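Local coordinates for conserved exported protein (Bacteroides fragilis, PDB 3CLW) that is of unknown function but probably hydrolyses O-glycosidic bonds, as family 30 glycoside hydrolases do, at residues Ala46-Lys51 with Lys391-Thr396; Lys226-Glu231 with Lys307-Glu312; Asp345-Asn350 with Ser430-Gly435; Gly462-Thr467 with Lys482-Pro487. One frame throughout, in Å; residues are numbered along the deposited sequence.

Contact 1 (Ala46-Lys51 with Lys391-Thr396); sequences ADLLFK and KMLWTT
Leu48 packs on Leu393 and Trp394 in a small, buried helix-to-helix contact between helix 39-50, within the family 30 glycoside hydrolase region, and helix 391-400. The touching is wholly apolar. At the root of the leucine, Leu48 CB lies 4.2 Å from Leu393 CD1. At its end, Leu48 CD2 reaches Trp394 CZ2, also at 4.2 Å, with CH2 equally near, so that one methyl sits against the outer part of the six-membered ring at a slant. Leu393 divides its two methyls: CD1 faces Leu48, while CD2 lies over the centre of the indole, 3.4 Å above its plane. Leu393 CG stands anti to its own backbone N (chi1 -174°), which carries the branch out toward helix 39-50.

Polar groups are dealt with away from the apolar seam. Trp394 NE1 is hydrogen-bonded to Thr389 OG1, fixing the indole at its five-membered end, and Asp47 forms a salt bridge with Arg120. Within helix 391-400, Met392 O is gripped twice by Thr396, whose backbone N and OG1 approach from opposite faces of the carbonyl plane, OG1 at 2.8 Å.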
loop_
_atom_site.group_PDB
_atom_site.type_symbol
_atom_site.label_atom_id
_atom_site.label_comp_id
_atom_site.label_asym_id
_atom_site.label_seq_id
_atom_site.Cartn_x
_atom_site.Cartn_y
_atom_site.Cartn_z
ATOM N N ALA A 46 4.248 11.953 11.716
ATOM C CA ALA A 46 3.247 11.065 12.303
ATOM C C ALA A 46 1.797 11.600 12.215
ATOM O O ALA A 46 0.857 10.828 11.935
ATOM C CB ALA A 46 3.608 10.738 13.738
ATOM N N ASP A 47 1.617 12.904 12.447
ATOM C CA ASP A 47 0.320 13.514 12.245
ATOM C C ASP A 47 -0.154 13.414 10.773
ATOM O O ASP A 47 -1.297 13.051 10.537
ATOM C CB ASP A 47 0.275 14.985 12.725
ATOM C CG ASP A 47 0.443 15.144 14.251
ATOM O OD1 ASP A 47 0.268 14.172 15.052
ATOM O OD2 ASP A 47 0.760 16.285 14.653
ATOM N N LEU A 48 0.702 13.759 9.806
ATOM C CA LEU A 48 0.334 13.694 8.361
ATOM C C LEU A 48 -0.075 12.282 7.932
ATOM O O LEU A 48 -0.906 12.119 7.051
ATOM C CB LEU A 48 1.473 14.200 7.449
ATOM C CG LEU A 48 1.774 15.731 7.491
ATOM C CD1 LEU A 48 3.209 16.045 7.054
ATOM C CD2 LEU A 48 0.767 16.535 6.689
ATOM N N LEU A 49 0.482 11.280 8.615
ATOM C CA LEU A 49 0.286 9.869 8.244
ATOM C C LEU A 49 -0.961 9.262 8.879
ATOM O O LEU A 49 -1.714 8.591 8.202
ATOM C CB LEU A 49 1.514 9.063 8.650
ATOM C CG LEU A 49 2.832 9.353 7.946
ATOM C CD1 LEU A 49 3.971 8.435 8.400
ATOM C CD2 LEU A 49 2.647 9.208 6.480
ATOM N N PHE A 50 -1.181 9.542 10.172
ATOM C CA PHE A 50 -2.067 8.732 11.017
ATOM C C PHE A 50 -3.250 9.444 11.662
ATOM O O PHE A 50 -4.245 8.789 11.981
ATOM C CB PHE A 50 -1.261 8.060 12.135
ATOM C CG PHE A 50 -0.103 7.271 11.639
ATOM C CD1 PHE A 50 -0.294 6.245 10.681
ATOM C CD2 PHE A 50 1.186 7.539 12.108
ATOM C CE1 PHE A 50 0.785 5.515 10.197
ATOM C CE2 PHE A 50 2.283 6.803 11.644
ATOM C CZ PHE A 50 2.077 5.778 10.681
ATOM N N LYS A 51 -3.135 10.756 11.868
ATOM C CA LYS A 51 -4.040 11.447 12.778
ATOM C C LYS A 51 -5.312 11.844 12.041
ATOM O O LYS A 51 -5.269 12.594 11.084
ATOM C CB LYS A 51 -3.346 12.668 13.419
ATOM C CG LYS A 51 -4.112 13.298 14.577
ATOM C CD LYS A 51 -3.282 14.382 15.223
ATOM C CE LYS A 51 -3.951 14.983 16.445
ATOM N NZ LYS A 51 -3.044 16.014 17.056
ATOM N N LYS A 391 1.178 16.437 -3.771
ATOM C CA LYS A 391 -0.251 16.353 -4.073
ATOM C C LYS A 391 -0.778 14.896 -3.981
ATOM O O LYS A 391 -1.999 14.670 -3.871
ATOM C CB LYS A 391 -0.550 16.964 -5.440
ATOM C CG LYS A 391 -0.324 18.496 -5.481
ATOM C CD LYS A 391 -1.415 19.213 -4.685
ATOM C CE LYS A 391 -1.167 20.716 -4.620
ATOM N NZ LYS A 391 -2.304 21.375 -3.900
ATOM N N MET A 392 0.156 13.941 -4.046
ATOM C CA MET A 392 -0.112 12.531 -3.909
ATOM C C MET A 392 -0.569 12.290 -2.492
ATOM O O MET A 392 -1.445 11.473 -2.270
ATOM C CB MET A 392 1.120 11.676 -4.258
ATOM C CG MET A 392 1.374 11.524 -5.793
ATOM S SD MET A 392 2.943 10.853 -6.353
ATOM C CE MET A 392 4.048 12.230 -5.930
ATOM N N LEU A 393 -0.013 13.019 -1.522
ATOM C CA LEU A 393 -0.488 12.832 -0.165
ATOM C C LEU A 393 -1.952 13.231 -0.107
ATOM O O LEU A 393 -2.782 12.502 0.411
ATOM C CB LEU A 393 0.352 13.622 0.865
ATOM C CG LEU A 393 0.022 13.375 2.355
ATOM C CD1 LEU A 393 1.203 13.672 3.273
ATOM C CD2 LEU A 393 -1.154 14.228 2.801
ATOM N N TRP A 394 -2.263 14.401 -0.643
ATOM C CA TRP A 394 -3.615 14.943 -0.559
ATOM C C TRP A 394 -4.675 14.173 -1.383
ATOM O O TRP A 394 -5.818 13.983 -0.941
ATOM C CB TRP A 394 -3.568 16.457 -0.809
ATOM C CG TRP A 394 -2.646 17.086 0.209
ATOM C CD1 TRP A 394 -1.412 17.664 -0.025
ATOM C CD2 TRP A 394 -2.843 17.126 1.642
ATOM N NE1 TRP A 394 -0.881 18.095 1.173
ATOM C CE2 TRP A 394 -1.718 17.750 2.202
ATOM C CE3 TRP A 394 -3.870 16.677 2.502
ATOM C CZ2 TRP A 394 -1.591 17.970 3.583
ATOM C CZ3 TRP A 394 -3.740 16.867 3.847
ATOM C CH2 TRP A 394 -2.599 17.506 4.390
ATOM N N THR A 395 -4.288 13.676 -2.541
ATOM C CA THR A 395 -5.240 12.913 -3.352
ATOM C C THR A 395 -5.502 11.539 -2.734
ATOM O O THR A 395 -6.624 11.031 -2.831
ATOM C CB THR A 395 -4.805 12.765 -4.820
ATOM O OG1 THR A 395 -3.551 12.078 -4.892
ATOM C CG2 THR A 395 -4.682 14.147 -5.481
ATOM N N THR A 396 -4.489 10.959 -2.088
ATOM C CA THR A 396 -4.703 9.731 -1.290
ATOM C C THR A 396 -5.677 10.024 -0.154
ATOM O O THR A 396 -6.631 9.278 0.071
ATOM C CB THR A 396 -3.398 9.160 -0.696
ATOM O OG1 THR A 396 -2.480 8.879 -1.749
ATOM C CG2 THR A 396 -3.660 7.868 0.065
#

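Contact 2 (Lys226-Glu231 with Lys307-Glu312); sequences KILIPE and KFWASE
Leu228 and Trp309 reach into the interior of the (beta/alpha)8 barrel from two strands that are not neighbours, and their side chains meet at a slant. Leu228 CG is anti to the backbone N (chi1 179°), which sends the branch inward; there CD2 comes to 3.6 Å from Trp309 CE3 and 4.0 Å from Trp309 CZ3. The methyl thus touches the six-membered part of the indole. The far end of the ring is tied down by a hydrogen bond from Trp309 NE1 to Asp20 OD2, and Tyr180 and Phe271 both meet the indole edge-to-face, so the ring has little freedom to turn.

Further along the two segments the contact becomes polar. Ser311 OG donates to Glu231 OE2 over 2.6 Å, meeting the oxygen from above the carboxylate plane, 47° out of it. Glu231 follows a cis peptide bond and Pro230, and its chain is bent at chi2 (-92°), which folds the carboxylate back toward the serine. His277 NE2 is a second partner of OE2, while OE1 is held by Arg69 and Ser182. Four partners therefore fix the buried carboxylate in position. Glu231 OE2 stays 5.6 Å from Glu312 OE1, near but not in contact. Glu231 and Ser311 lie toward the C-terminal ends of the parallel strands, where TIM-barrel enzymes generally carry their active sites.

Strand 270-276 lies between the two segments and pairs in parallel with both strands, its Ala275 touching Leu228 and Ser311; strand 353-356 flanks strand 307-310 on its other edge, and helix 204-221 backs strand 226-232 through Ile227 and Ile229.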
loop_
_atom_site.group_PDB
_atom_site.type_symbol
_atom_site.label_atom_id
_atom_site.label_comp_id
_atom_site.label_asym_id
_atom_site.label_seq_id
_atom_site.Cartn_x
_atom_site.Cartn_y
_atom_site.Cartn_z
ATOM N N LYS A 226 -2.697 -13.129 10.427
ATOM C CA LYS A 226 -2.888 -13.852 9.193
ATOM C C LYS A 226 -1.807 -13.606 8.146
ATOM O O LYS A 226 -1.098 -12.590 8.174
ATOM C CB LYS A 226 -4.264 -13.529 8.625
ATOM C CG LYS A 226 -5.415 -14.113 9.427
ATOM C CD LYS A 226 -6.696 -13.602 8.852
ATOM C CE LYS A 226 -7.882 -13.672 9.823
ATOM N NZ LYS A 226 -8.180 -15.037 10.386
ATOM N N ILE A 227 -1.704 -14.541 7.202
ATOM C CA ILE A 227 -0.598 -14.602 6.252
ATOM C C ILE A 227 -1.025 -14.023 4.914
ATOM O O ILE A 227 -2.018 -14.469 4.340
ATOM C CB ILE A 227 -0.154 -16.061 6.002
ATOM C CG1 ILE A 227 0.161 -16.794 7.319
ATOM C CG2 ILE A 227 1.011 -16.112 5.011
ATOM C CD1 ILE A 227 0.033 -18.339 7.175
ATOM N N LEU A 228 -0.250 -13.056 4.416
ATOM C CA LEU A 228 -0.548 -12.377 3.160
ATOM C C LEU A 228 0.521 -12.635 2.114
ATOM O O LEU A 228 1.709 -12.410 2.366
ATOM C CB LEU A 228 -0.706 -10.850 3.373
ATOM C CG LEU A 228 -1.001 -10.051 2.083
ATOM C CD1 LEU A 228 -2.344 -10.447 1.435
ATOM C CD2 LEU A 228 -0.916 -8.529 2.269
ATOM N N ILE A 229 0.077 -13.079 0.934
ATOM C CA ILE A 229 0.951 -13.331 -0.213
ATOM C C ILE A 229 0.210 -12.858 -1.455
ATOM O O ILE A 229 -0.973 -12.616 -1.387
ATOM C CB ILE A 229 1.327 -14.869 -0.304
ATOM C CG1 ILE A 229 0.063 -15.723 -0.443
ATOM C CG2 ILE A 229 2.123 -15.298 0.939
ATOM C CD1 ILE A 229 0.260 -17.036 -1.149
ATOM N N PRO A 230 0.869 -12.809 -2.627
ATOM C CA PRO A 230 2.302 -13.006 -2.891
ATOM C C PRO A 230 3.145 -11.752 -3.055
ATOM O O PRO A 230 4.367 -11.869 -3.204
ATOM C CB PRO A 230 2.288 -13.789 -4.201
ATOM C CG PRO A 230 1.076 -13.223 -4.920
ATOM C CD PRO A 230 0.083 -12.776 -3.880
ATOM N N GLU A 231 2.527 -10.568 -3.061
ATOM C CA GLU A 231 3.289 -9.308 -3.230
ATOM C C GLU A 231 4.087 -9.295 -4.536
ATOM O O GLU A 231 5.238 -8.794 -4.584
ATOM C CB GLU A 231 4.247 -9.049 -2.051
ATOM C CG GLU A 231 3.602 -9.129 -0.685
ATOM C CD GLU A 231 3.081 -7.784 -0.173
ATOM O OE1 GLU A 231 2.801 -7.700 1.052
ATOM O OE2 GLU A 231 2.953 -6.818 -0.976
ATOM N N LYS A 307 -10.453 -11.654 -1.143
ATOM C CA LYS A 307 -10.159 -10.230 -1.334
ATOM C C LYS A 307 -8.946 -9.963 -2.255
ATOM O O LYS A 307 -8.104 -10.833 -2.503
ATOM C CB LYS A 307 -9.959 -9.554 0.022
ATOM C CG LYS A 307 -11.231 -9.362 0.841
ATOM C CD LYS A 307 -10.894 -8.861 2.202
ATOM C CE LYS A 307 -12.148 -8.464 2.944
ATOM N NZ LYS A 307 -11.840 -7.889 4.289
ATOM N N PHE A 308 -8.882 -8.732 -2.750
ATOM C CA PHE A 308 -7.667 -8.220 -3.354
ATOM C C PHE A 308 -7.111 -7.002 -2.569
ATOM O O PHE A 308 -7.881 -6.184 -2.090
ATOM C CB PHE A 308 -7.909 -7.850 -4.833
ATOM C CG PHE A 308 -6.671 -7.339 -5.513
ATOM C CD1 PHE A 308 -5.638 -8.208 -5.820
ATOM C CD2 PHE A 308 -6.529 -5.990 -5.782
ATOM C CE1 PHE A 308 -4.483 -7.742 -6.424
ATOM C CE2 PHE A 308 -5.387 -5.503 -6.365
ATOM C CZ PHE A 308 -4.354 -6.372 -6.693
ATOM N N TRP A 309 -5.784 -6.920 -2.441
ATOM C CA TRP A 309 -5.079 -5.752 -1.877
ATOM C C TRP A 309 -4.028 -5.278 -2.877
ATOM O O TRP A 309 -3.181 -6.070 -3.363
ATOM C CB TRP A 309 -4.363 -6.095 -0.566
ATOM C CG TRP A 309 -5.189 -6.046 0.706
ATOM C CD1 TRP A 309 -6.568 -6.098 0.812
ATOM C CD2 TRP A 309 -4.687 -5.979 2.056
ATOM N NE1 TRP A 309 -6.937 -6.045 2.135
ATOM C CE2 TRP A 309 -5.807 -5.973 2.918
ATOM C CE3 TRP A 309 -3.386 -5.903 2.622
ATOM C CZ2 TRP A 309 -5.682 -5.915 4.301
ATOM C CZ3 TRP A 309 -3.269 -5.857 4.015
ATOM C CH2 TRP A 309 -4.411 -5.851 4.831
ATOM N N ALA A 310 -4.089 -3.994 -3.219
ATOM C CA ALA A 310 -2.986 -3.358 -3.940
ATOM C C ALA A 310 -1.989 -2.958 -2.829
ATOM O O ALA A 310 -2.298 -2.146 -1.945
ATOM C CB ALA A 310 -3.491 -2.168 -4.787
ATOM N N SER A 311 -0.833 -3.606 -2.795
ATOM C CA SER A 311 -0.041 -3.575 -1.562
ATOM C C SER A 311 1.292 -2.833 -1.652
ATOM O O SER A 311 2.056 -2.810 -0.684
ATOM C CB SER A 311 0.195 -4.993 -1.050
ATOM O OG SER A 311 0.837 -5.762 -2.075
ATOM N N GLU A 312 1.583 -2.243 -2.807
ATOM C CA GLU A 312 2.767 -1.387 -2.959
ATOM C C GLU A 312 2.702 -0.612 -4.239
ATOM O O GLU A 312 2.416 -1.161 -5.279
ATOM C CB GLU A 312 4.071 -2.185 -2.926
ATOM C CG GLU A 312 5.306 -1.309 -2.648
ATOM C CD GLU A 312 6.617 -2.008 -2.912
ATOM O OE1 GLU A 312 6.927 -3.035 -2.275
ATOM O OE2 GLU A 312 7.366 -1.509 -3.764
#

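Contact 3 (Asp345-Asn350 with Ser430-Gly435)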
loop_
_atom_site.group_PDB
_atom_site.type_symbol
_atom_site.label_atom_id
_atom_site.label_comp_id
_atom_site.label_asym_id
_atom_site.label_seq_id
_atom_site.Cartn_x
_atom_site.Cartn_y
_atom_site.Cartn_z
ATOM N N ASP A 345 -8.283 0.586 -8.911
ATOM C CA ASP A 345 -8.104 -0.515 -7.971
ATOM C C ASP A 345 -9.353 -0.810 -7.156
ATOM O O ASP A 345 -9.750 -1.977 -7.008
ATOM C CB ASP A 345 -6.899 -0.290 -7.064
ATOM C CG ASP A 345 -5.595 -0.650 -7.755
ATOM O OD1 ASP A 345 -5.639 -1.334 -8.800
ATOM O OD2 ASP A 345 -4.527 -0.252 -7.275
ATOM N N LEU A 346 -9.960 0.242 -6.617
ATOM C CA LEU A 346 -11.170 0.123 -5.798
ATOM C C LEU A 346 -12.411 -0.290 -6.594
ATOM O O LEU A 346 -13.226 -1.037 -6.112
ATOM C CB LEU A 346 -11.452 1.450 -5.082
ATOM C CG LEU A 346 -10.475 1.912 -4.002
ATOM C CD1 LEU A 346 -10.832 3.315 -3.519
ATOM C CD2 LEU A 346 -10.407 0.907 -2.836
ATOM N N THR A 347 -12.544 0.221 -7.813
ATOM C CA THR A 347 -13.774 0.032 -8.573
ATOM C C THR A 347 -13.694 -1.063 -9.634
ATOM O O THR A 347 -14.703 -1.621 -9.977
ATOM C CB THR A 347 -14.244 1.345 -9.246
ATOM O OG1 THR A 347 -13.234 1.775 -10.162
ATOM C CG2 THR A 347 -14.495 2.435 -8.221
ATOM N N LEU A 348 -12.513 -1.336 -10.171
ATOM C CA LEU A 348 -12.359 -2.368 -11.177
ATOM C C LEU A 348 -11.818 -3.667 -10.576
ATOM O O LEU A 348 -12.379 -4.725 -10.808
ATOM C CB LEU A 348 -11.494 -1.896 -12.349
ATOM C CG LEU A 348 -11.978 -0.672 -13.121
ATOM C CD1 LEU A 348 -11.243 -0.564 -14.440
ATOM C CD2 LEU A 348 -13.475 -0.697 -13.340
ATOM N N ALA A 349 -10.752 -3.569 -9.777
ATOM C CA ALA A 349 -10.156 -4.732 -9.135
ATOM C C ALA A 349 -10.847 -5.039 -7.808
ATOM O O ALA A 349 -10.537 -6.051 -7.180
ATOM C CB ALA A 349 -8.657 -4.557 -8.964
ATOM N N ASN A 350 -11.798 -4.183 -7.421
ATOM C CA ASN A 350 -12.525 -4.284 -6.153
ATOM C C ASN A 350 -11.609 -4.454 -4.943
ATOM O O ASN A 350 -11.887 -5.267 -4.044
ATOM C CB ASN A 350 -13.574 -5.412 -6.209
ATOM C CG ASN A 350 -14.849 -5.005 -6.951
ATOM O OD1 ASN A 350 -15.949 -5.116 -6.425
ATOM N ND2 ASN A 350 -14.698 -4.537 -8.167
ATOM N N SER A 430 -16.727 7.145 -7.288
ATOM C CA SER A 430 -17.029 5.921 -6.534
ATOM C C SER A 430 -17.592 6.338 -5.192
ATOM O O SER A 430 -17.347 7.456 -4.751
ATOM C CB SER A 430 -15.755 5.058 -6.346
ATOM O OG SER A 430 -14.695 5.792 -5.713
ATOM N N SER A 431 -18.355 5.451 -4.552
ATOM C CA SER A 431 -18.970 5.748 -3.258
ATOM C C SER A 431 -18.819 4.622 -2.252
ATOM O O SER A 431 -18.628 3.472 -2.638
ATOM C CB SER A 431 -20.451 6.112 -3.428
ATOM O OG SER A 431 -20.596 7.225 -4.283
ATOM N N TYR A 432 -18.911 4.952 -0.964
ATOM C CA TYR A 432 -18.593 4.010 0.121
ATOM C C TYR A 432 -19.451 4.423 1.252
ATOM O O TYR A 432 -19.751 5.587 1.354
ATOM C CB TYR A 432 -17.097 4.096 0.560
ATOM C CG TYR A 432 -16.186 3.989 -0.614
ATOM C CD1 TYR A 432 -15.603 2.779 -0.951
ATOM C CD2 TYR A 432 -15.952 5.083 -1.430
ATOM C CE1 TYR A 432 -14.836 2.662 -2.066
ATOM C CE2 TYR A 432 -15.162 4.986 -2.551
ATOM C CZ TYR A 432 -14.615 3.769 -2.866
ATOM O OH TYR A 432 -13.821 3.654 -3.968
ATOM N N THR A 433 -19.833 3.490 2.110
ATOM C CA THR A 433 -20.661 3.838 3.271
ATOM C C THR A 433 -20.448 2.938 4.489
ATOM O O THR A 433 -20.092 1.774 4.361
ATOM C CB THR A 433 -22.185 3.880 2.937
ATOM O OG1 THR A 433 -22.910 4.398 4.064
ATOM C CG2 THR A 433 -22.732 2.504 2.604
ATOM N N ASP A 434 -20.688 3.489 5.666
ATOM C CA ASP A 434 -20.807 2.684 6.871
ATOM C C ASP A 434 -22.253 2.665 7.402
ATOM O O ASP A 434 -22.495 2.277 8.545
ATOM C CB ASP A 434 -19.859 3.215 7.960
ATOM C CG ASP A 434 -20.194 4.657 8.398
ATOM O OD1 ASP A 434 -20.993 5.358 7.730
ATOM O OD2 ASP A 434 -19.627 5.092 9.424
ATOM N N GLY A 435 -23.199 3.101 6.578
ATOM C CA GLY A 435 -24.581 3.234 7.007
ATOM C C GLY A 435 -24.907 4.508 7.785
ATOM O O GLY A 435 -26.063 4.716 8.156
#
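Leu346, near the end of helix 328-347, presses against the phenol end of Tyr432 on strand 427-433. From its root outward, Leu346 CB lies 3.4 Å from Tyr432 OH and CG lies 3.8 Å from the same oxygen. CD1 then passes beside the OH and comes to 3.9 Å from Tyr432 CZ; its separation from OH itself is short for a carbon and an oxygen, and its exact value is doubtful. The leucine thus runs past the hydroxyl, crossing the tyrosine side chain at about a right angle and meeting its ring obliquely.

The tyrosine hydroxyl is not left to carbon alone. Tyr432 OH and Ser430 OG share a hydrogen bond of 2.9 Å between residues two apart on the strand. Ser430 OG sits between its own backbone N and carbonyl carbon (chi1 56°), which turns it toward the phenol, while the course of the strand points Ser430 CB at the helix. There Thr347 CG2 packs on Ser430 CB at 3.5 Å, tighter than an ordinary van der Waals contact. Thr347 OG1 takes the other course and bonds back to His343 O within the helix. Beyond the contact, Thr433 OG1 accepts from Gly435 N in an ST turn that ends the strand.

Helix 328-347 belongs to the barrel, whereas strand 427-433 is part of the beta structure beside it. Strand 408-414 pairs with strand 427-433 and places Arg409 on both Thr347 and Tyr432, and the long strand 6-25 adds Ile19 against the tyrosine and Gln17 to the carbonyl of Leu346.

Contact 4 (Gly462-Thr467 with Lys482-Pro487)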
loop_
_atom_site.group_PDB
_atom_site.type_symbol
_atom_site.label_atom_id
_atom_site.label_comp_id
_atom_site.label_asym_id
_atom_site.label_seq_id
_atom_site.Cartn_x
_atom_site.Cartn_y
_atom_site.Cartn_z
ATOM N N GLY A 462 -23.971 17.976 1.049
ATOM C CA GLY A 462 -22.782 17.318 1.561
ATOM C C GLY A 462 -21.607 18.263 1.746
ATOM O O GLY A 462 -21.520 19.293 1.094
ATOM N N LYS A 463 -20.706 17.905 2.651
ATOM C CA LYS A 463 -19.450 18.615 2.822
ATOM C C LYS A 463 -18.471 18.256 1.720
ATOM O O LYS A 463 -18.330 17.085 1.342
ATOM C CB LYS A 463 -18.868 18.332 4.202
ATOM C CG LYS A 463 -19.698 18.969 5.290
ATOM C CD LYS A 463 -19.250 18.587 6.696
ATOM C CE LYS A 463 -20.094 19.326 7.707
ATOM N NZ LYS A 463 -19.528 19.227 9.068
ATOM N N VAL A 464 -17.827 19.275 1.172
ATOM C CA VAL A 464 -16.938 19.069 0.058
ATOM C C VAL A 464 -15.511 19.378 0.498
ATOM O O VAL A 464 -15.261 20.382 1.201
ATOM C CB VAL A 464 -17.347 19.928 -1.153
ATOM C CG1 VAL A 464 -16.293 19.886 -2.241
ATOM C CG2 VAL A 464 -18.692 19.485 -1.681
ATOM N N TYR A 465 -14.596 18.488 0.088
ATOM C CA TYR A 465 -13.156 18.601 0.338
ATOM C C TYR A 465 -12.442 18.438 -0.985
ATOM O O TYR A 465 -12.708 17.486 -1.719
ATOM C CB TYR A 465 -12.723 17.539 1.330
ATOM C CG TYR A 465 -13.492 17.575 2.621
ATOM C CD1 TYR A 465 -13.018 18.309 3.723
ATOM C CD2 TYR A 465 -14.702 16.883 2.763
ATOM C CE1 TYR A 465 -13.742 18.335 4.936
ATOM C CE2 TYR A 465 -15.415 16.901 3.965
ATOM C CZ TYR A 465 -14.942 17.637 5.038
ATOM O OH TYR A 465 -15.647 17.658 6.235
ATOM N N LEU A 466 -11.535 19.360 -1.290
ATOM C CA LEU A 466 -11.033 19.553 -2.648
ATOM C C LEU A 466 -9.512 19.674 -2.729
ATOM O O LEU A 466 -8.908 20.468 -1.983
ATOM C CB LEU A 466 -11.669 20.818 -3.224
ATOM C CG LEU A 466 -11.688 21.106 -4.718
ATOM C CD1 LEU A 466 -12.401 19.987 -5.444
ATOM C CD2 LEU A 466 -12.412 22.409 -4.979
ATOM N N THR A 467 -8.925 18.867 -3.628
ATOM C CA THR A 467 -7.500 18.894 -3.968
ATOM C C THR A 467 -7.299 19.314 -5.439
ATOM O O THR A 467 -7.824 18.699 -6.362
ATOM C CB THR A 467 -6.819 17.518 -3.728
ATOM O OG1 THR A 467 -7.004 17.122 -2.372
ATOM C CG2 THR A 467 -5.313 17.588 -4.010
ATOM N N LYS A 482 -27.344 18.709 -5.813
ATOM C CA LYS A 482 -27.896 18.818 -7.172
ATOM C C LYS A 482 -26.962 19.581 -8.122
ATOM O O LYS A 482 -27.057 19.440 -9.346
ATOM C CB LYS A 482 -29.291 19.476 -7.136
ATOM N N LYS A 483 -26.069 20.388 -7.549
ATOM C CA LYS A 483 -25.148 21.218 -8.327
ATOM C C LYS A 483 -23.789 21.285 -7.619
ATOM O O LYS A 483 -23.537 22.167 -6.770
ATOM C CB LYS A 483 -25.726 22.628 -8.557
ATOM N N LEU A 484 -22.934 20.319 -7.956
ATOM C CA LEU A 484 -21.601 20.202 -7.382
ATOM C C LEU A 484 -20.608 20.571 -8.457
ATOM O O LEU A 484 -20.568 19.931 -9.499
ATOM C CB LEU A 484 -21.344 18.768 -6.905
ATOM C CG LEU A 484 -22.087 18.316 -5.652
ATOM C CD1 LEU A 484 -21.813 16.837 -5.385
ATOM C CD2 LEU A 484 -21.685 19.182 -4.467
ATOM N N GLN A 485 -19.819 21.608 -8.207
ATOM C CA GLN A 485 -18.851 22.088 -9.191
ATOM C C GLN A 485 -17.509 21.366 -9.052
ATOM O O GLN A 485 -16.834 21.485 -8.029
ATOM C CB GLN A 485 -18.658 23.603 -9.059
ATOM N N LEU A 486 -17.136 20.610 -10.080
ATOM C CA LEU A 486 -15.870 19.892 -10.090
ATOM C C LEU A 486 -14.852 20.617 -10.961
ATOM O O LEU A 486 -14.955 20.595 -12.177
ATOM C CB LEU A 486 -16.055 18.446 -10.571
ATOM C CG LEU A 486 -17.018 17.556 -9.797
ATOM C CD1 LEU A 486 -17.004 16.123 -10.359
ATOM C CD2 LEU A 486 -16.688 17.558 -8.289
ATOM N N PRO A 487 -13.834 21.237 -10.331
ATOM C CA PRO A 487 -12.822 21.967 -11.115
ATOM C C PRO A 487 -12.084 21.006 -12.026
ATOM O O PRO A 487 -11.985 19.817 -11.708
ATOM C CB PRO A 487 -11.865 22.509 -10.045
ATOM C CG PRO A 487 -12.669 22.472 -8.762
ATOM C CD PRO A 487 -13.532 21.260 -8.889
#
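Leu466 and Pro487 form the close-packed end of this contact. Both leucine methyls meet the CG-CD end of the pyrrolidine ring: Leu466 CD2 lies 3.8 Å from Pro487 CG, and Leu466 CD1 is equally near to Pro487 CD. Because Leu466 CG stands anti to the backbone N (chi1 -162°), the forked end is carried straight across to the proline, which points back at it. Ala492 of strand 490-495 also touches Leu466.

Toward the start of both segments the fit is slacker. Val464 CG2 and Leu484 CD2 are 4.1 Å apart, and the valine and leucine pass alongside one another, pointing opposite ways, instead of meeting end on. The backbones run the same way about 9 Å apart between nearest CA atoms, with no hydrogen bond between them, as is usual for layers facing each other in a beta sandwich. Each strand pairs elsewhere: strand 461-467 lies between strands 474-480 and 490-495, whereas strand 484-486 is hydrogen-bonded at the edge of strand 450-455. Ile452, Leu454 and Ile494 also touch Leu484.

The outward side is of another kind. Lys463 turns to solvent, and Gln485, like Lys482 and Lys483 before it, is partly exposed and has no modelled atoms beyond CB, consistent with mobile side chains.

Contact 2 lies deepest, its centre about 9 Å from that of the chain, and joins a buried carboxylate to a hydroxyl; contacts 1 and 4 are wholly apolar, while contact 3 packs carbons round a tyrosine hydroxyl. Contact 4 is the most peripheral, its centre about 27 Å from that of the chain, yet like the others it is mostly buried, with Pro487 partly exposed; it packs facing layers of the beta domain against each other. Contact 3 bridges that domain and the barrel. It also touches contact 2, where Ala310 CB lies 3.3 Å from Asp345 OD2, strand 307-310 and helix 328-347 being consecutive. Contact 1 joins two helices and reaches contact 4 through Thr395 and Thr467.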